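PDB 6I9A: Lys-gingipain W83 from Porphyromonas gingivalis, which cleaves proteins after lysine as a secreted cysteine protease of family C25, and may act as a virulence factor in periodontal disease. Local coordinates for residues 213-218 against 283-288. Numbering follows the deposited sequence.
Sequences YTAHGS and SYWGED. With H8E (benzyl-N-[(2S)-1-[[(3S)-7-amino-1-(benzylamino)-1,2-dioxoheptan-3-yl]amino]-5-(2-methyl-2-phenylhydrazinyl)-1,5-dioxopentan-2-yl]carbamate), chain I.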
loop_
_atom_site.group_PDB
_atom_site.type_symbol
_atom_site.label_atom_id
_atom_site.label_comp_id
_atom_site.label_asym_id
_atom_site.label_seq_id
_atom_site.Cartn_x
_atom_site.Cartn_y
_atom_site.Cartn_z
ATOM N N TYR A 213 -1.664 9.563 12.039
ATOM C CA TYR A 213 -1.402 9.908 13.426
ATOM C C TYR A 213 0.108 9.848 13.633
ATOM O O TYR A 213 0.749 8.843 13.303
ATOM C CB TYR A 213 -2.123 8.878 14.325
ATOM C CG TYR A 213 -1.754 8.941 15.788
ATOM C CD1 TYR A 213 -0.679 8.205 16.281
ATOM C CD2 TYR A 213 -2.527 9.654 16.694
ATOM C CE1 TYR A 213 -0.379 8.175 17.636
ATOM C CE2 TYR A 213 -2.234 9.636 18.062
ATOM C CZ TYR A 213 -1.159 8.889 18.525
ATOM O OH TYR A 213 -0.866 8.896 19.883
ATOM N N THR A 214 0.689 10.893 14.235
ATOM C CA THR A 214 2.097 10.897 14.631
ATOM C C THR A 214 2.180 11.336 16.090
ATOM O O THR A 214 1.788 12.475 16.443
ATOM C CB THR A 214 2.942 11.769 13.704
ATOM O OG1 THR A 214 4.280 11.748 14.276
ATOM C CG2 THR A 214 2.495 13.228 13.560
ATOM N N ALA A 215 2.619 10.424 16.949
ATOM C CA ALA A 215 2.835 10.576 18.412
ATOM C C ALA A 215 2.970 9.176 19.012
ATOM O O ALA A 215 3.575 8.335 18.360
ATOM C CB ALA A 215 1.745 11.403 19.114
ATOM N N HIS A 216 2.477 8.913 20.228
ATOM C CA HIS A 216 2.750 7.631 20.915
ATOM C C HIS A 216 1.840 6.520 20.466
ATOM O O HIS A 216 0.618 6.722 20.327
ATOM C CB HIS A 216 2.625 7.799 22.429
ATOM C CG HIS A 216 3.409 8.931 22.998
ATOM N ND1 HIS A 216 2.913 9.664 24.056
ATOM C CD2 HIS A 216 4.576 9.476 22.621
ATOM C CE1 HIS A 216 3.806 10.600 24.317
ATOM N NE2 HIS A 216 4.834 10.511 23.514
ATOM N N GLY A 217 2.398 5.332 20.344
ATOM C CA GLY A 217 1.650 4.128 20.026
ATOM C C GLY A 217 1.880 3.010 21.003
ATOM O O GLY A 217 2.952 2.911 21.615
ATOM N N SER A 218 0.901 2.117 21.091
ATOM C CA SER A 218 1.039 0.845 21.775
ATOM C C SER A 218 0.701 -0.257 20.775
ATOM O O SER A 218 0.318 0.017 19.630
ATOM C CB SER A 218 0.152 0.734 23.008
ATOM O OG SER A 218 -1.182 0.493 22.581
ATOM N N SER A 283 9.005 3.292 17.053
ATOM C CA SER A 283 9.472 4.237 16.044
ATOM C C SER A 283 10.111 5.411 16.771
ATOM O O SER A 283 10.016 5.483 18.007
ATOM C CB SER A 283 8.381 4.668 15.055
ATOM O OG SER A 283 7.486 5.577 15.676
ATOM N N TYR A 284 10.774 6.306 16.031
ATOM C CA TYR A 284 11.521 7.381 16.675
ATOM C C TYR A 284 11.129 8.708 16.119
ATOM O O TYR A 284 10.814 8.856 14.933
ATOM C CB TYR A 284 13.047 7.159 16.481
ATOM C CG TYR A 284 13.542 6.046 17.366
ATOM C CD1 TYR A 284 13.345 4.704 17.027
ATOM C CD2 TYR A 284 14.141 6.329 18.592
ATOM C CE1 TYR A 284 13.691 3.689 17.910
ATOM C CE2 TYR A 284 14.502 5.321 19.477
ATOM C CZ TYR A 284 14.307 4.011 19.118
ATOM O OH TYR A 284 14.740 3.065 20.021
ATOM N N TRP A 285 11.168 9.728 16.995
ATOM C CA TRP A 285 10.718 11.053 16.565
ATOM C C TRP A 285 11.513 11.591 15.397
ATOM O O TRP A 285 10.927 12.205 14.494
ATOM C CB TRP A 285 10.786 12.017 17.761
ATOM C CG TRP A 285 9.648 11.857 18.729
ATOM C CD1 TRP A 285 9.673 11.192 19.918
ATOM C CD2 TRP A 285 8.287 12.316 18.553
ATOM N NE1 TRP A 285 8.425 11.236 20.519
ATOM C CE2 TRP A 285 7.565 11.912 19.704
ATOM C CE3 TRP A 285 7.621 13.041 17.548
ATOM C CZ2 TRP A 285 6.224 12.214 19.887
ATOM C CZ3 TRP A 285 6.280 13.358 17.738
ATOM C CH2 TRP A 285 5.599 12.929 18.891
ATOM N N GLY A 286 12.848 11.472 15.415
ATOM C CA GLY A 286 13.630 12.059 14.325
ATOM C C GLY A 286 13.409 11.391 12.989
ATOM O O GLY A 286 12.991 12.010 12.016
ATOM N N GLU A 287 13.620 10.054 12.941
ATOM C CA GLU A 287 13.412 9.336 11.674
ATOM C C GLU A 287 11.964 9.461 11.212
ATOM O O GLU A 287 11.771 9.582 10.013
ATOM C CB GLU A 287 13.807 7.874 11.760
ATOM C CG GLU A 287 15.275 7.570 11.487
ATOM C CD GLU A 287 16.245 7.798 12.625
ATOM O OE1 GLU A 287 15.879 8.448 13.635
ATOM O OE2 GLU A 287 17.400 7.295 12.496
ATOM N N ASP A 288 10.963 9.438 12.123
ATOM C CA ASP A 288 9.586 9.580 11.627
ATOM C C ASP A 288 9.357 10.963 11.023
ATOM O O ASP A 288 8.531 11.129 10.116
ATOM C CB ASP A 288 8.558 9.343 12.729
ATOM C CG ASP A 288 8.143 7.909 12.979
ATOM O OD1 ASP A 288 8.676 6.983 12.283
ATOM O OD2 ASP A 288 7.247 7.714 13.810
HETATM C CAQ H8E I . 2.833 3.469 24.795
HETATM C CAK H8E I . 1.564 3.679 25.374
HETATM C CAH H8E I . 1.213 4.946 25.843
HETATM C CAL H8E I . 2.102 6.015 25.769
HETATM C CAR H8E I . 3.348 5.772 25.211
HETATM C CBO H8E I . 3.726 4.545 24.686
HETATM C CBA H8E I . 5.036 4.398 24.183
HETATM N NBE H8E I . 5.154 4.771 22.763
HETATM C CBL H8E I . 6.283 5.320 22.235
HETATM O OAE H8E I . 7.240 5.644 22.949
HETATM C CBN H8E I . 6.287 5.518 20.722
HETATM O OAG H8E I . 5.126 5.516 20.207
HETATM C CBS H8E I . 7.219 6.696 20.296
HETATM C CBB H8E I . 6.895 7.247 18.902
HETATM C CAY H8E I . 7.730 8.477 18.539
HETATM C CAX H8E I . 7.632 8.909 17.072
HETATM C CAW H8E I . 6.286 9.542 16.745
HETATM N NAB H8E I . 6.280 9.967 15.313
HETATM N NBG H8E I . 8.646 6.364 20.381
HETATM C C H8E I . 9.556 6.983 21.133
HETATM O O H8E I . 9.334 7.899 21.915
HETATM C CA H8E I . 10.921 6.310 21.082
HETATM N N H8E I . 12.006 7.218 21.442
HETATM C CBK H8E I . 12.368 8.267 20.661
HETATM O OAD H8E I . 11.686 8.554 19.666
HETATM O OBI H8E I . 13.414 8.899 21.039
HETATM C CBD H8E I . 13.828 10.108 20.303
HETATM C CBP H8E I . 14.882 10.825 21.019
HETATM C CAS H8E I . 16.229 10.689 20.683
HETATM C CAM H8E I . 17.274 11.395 21.354
HETATM C CAI H8E I . 16.872 12.193 22.439
HETATM C CAN H8E I . 15.539 12.272 22.812
HETATM C CAT H8E I . 14.539 11.608 22.122
HETATM C CB H8E I . 10.936 5.111 22.044
HETATM C CG H8E I . 10.655 5.505 23.518
HETATM C CD H8E I . 10.312 4.301 24.344
HETATM O OE1 H8E I . 11.200 3.590 24.815
HETATM N NE2 H8E I . 8.986 4.085 24.425
HETATM N NBT H8E I . 8.445 2.929 25.009
HETATM C CAA H8E I . 7.660 2.120 24.037
HETATM C CBQ H8E I . 8.047 3.082 26.372
HETATM C CAU H8E I . 7.035 2.294 26.942
HETATM C CAO H8E I . 6.713 2.430 28.290
HETATM C CAJ H8E I . 7.384 3.356 29.078
HETATM C CAP H8E I . 8.358 4.173 28.520
HETATM C CAV H8E I . 8.705 4.022 27.176
#
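The CA atoms of Ala-215 and Trp-285 come within 8.1 Å of each other where the end of strand 210-214 and the loop after it run past the first turn of helix 285-293; no hydrogen bond links the two segments directly. The bridge is the indole of Trp-285, whose six-membered ring reaches across until CH2 lies 3.7 Å from Ala-215 CA, oblique to it, while CZ2 borders the His-216 ring and CZ3 the Thr-214 hydroxyl. With CG anti to its own carbonyl carbon (chi1 -78°), the indole lies over the lysine-like chain of the inhibitor H8E, CAY sitting 3.4 Å above its plane toward the rim; Trp-163 stacks on Trp-285. At the end of that chain the amine NAB is gripped from both segments, by Thr-214 OG1 at 2.9 Å and by Asp-288 OD2. Ser-283 OG donates to the same carboxylate oxygen from above its plane, and Tyr-353 and Tyr-357 hold OD1; the carboxylate so held would probably favour a protonated amine. The inhibitor backbone spans the gap: Gly-217 N donates to OAG at 2.7 Å, and Ser-283 O accepts from NBG. Trp-285 N donates to OAD at 3.0 Å. His-216 is bonded through NE2 to Asp-160, and its CB meets the benzylamide ring at CAR. Together the segments form walls of the S1 pocket of gingipain K, filled here by the lysine-like chain, consistent with its strong preference for lysine at P1, beside His-216, the probable proton donor, and the nucleophile Cys-249.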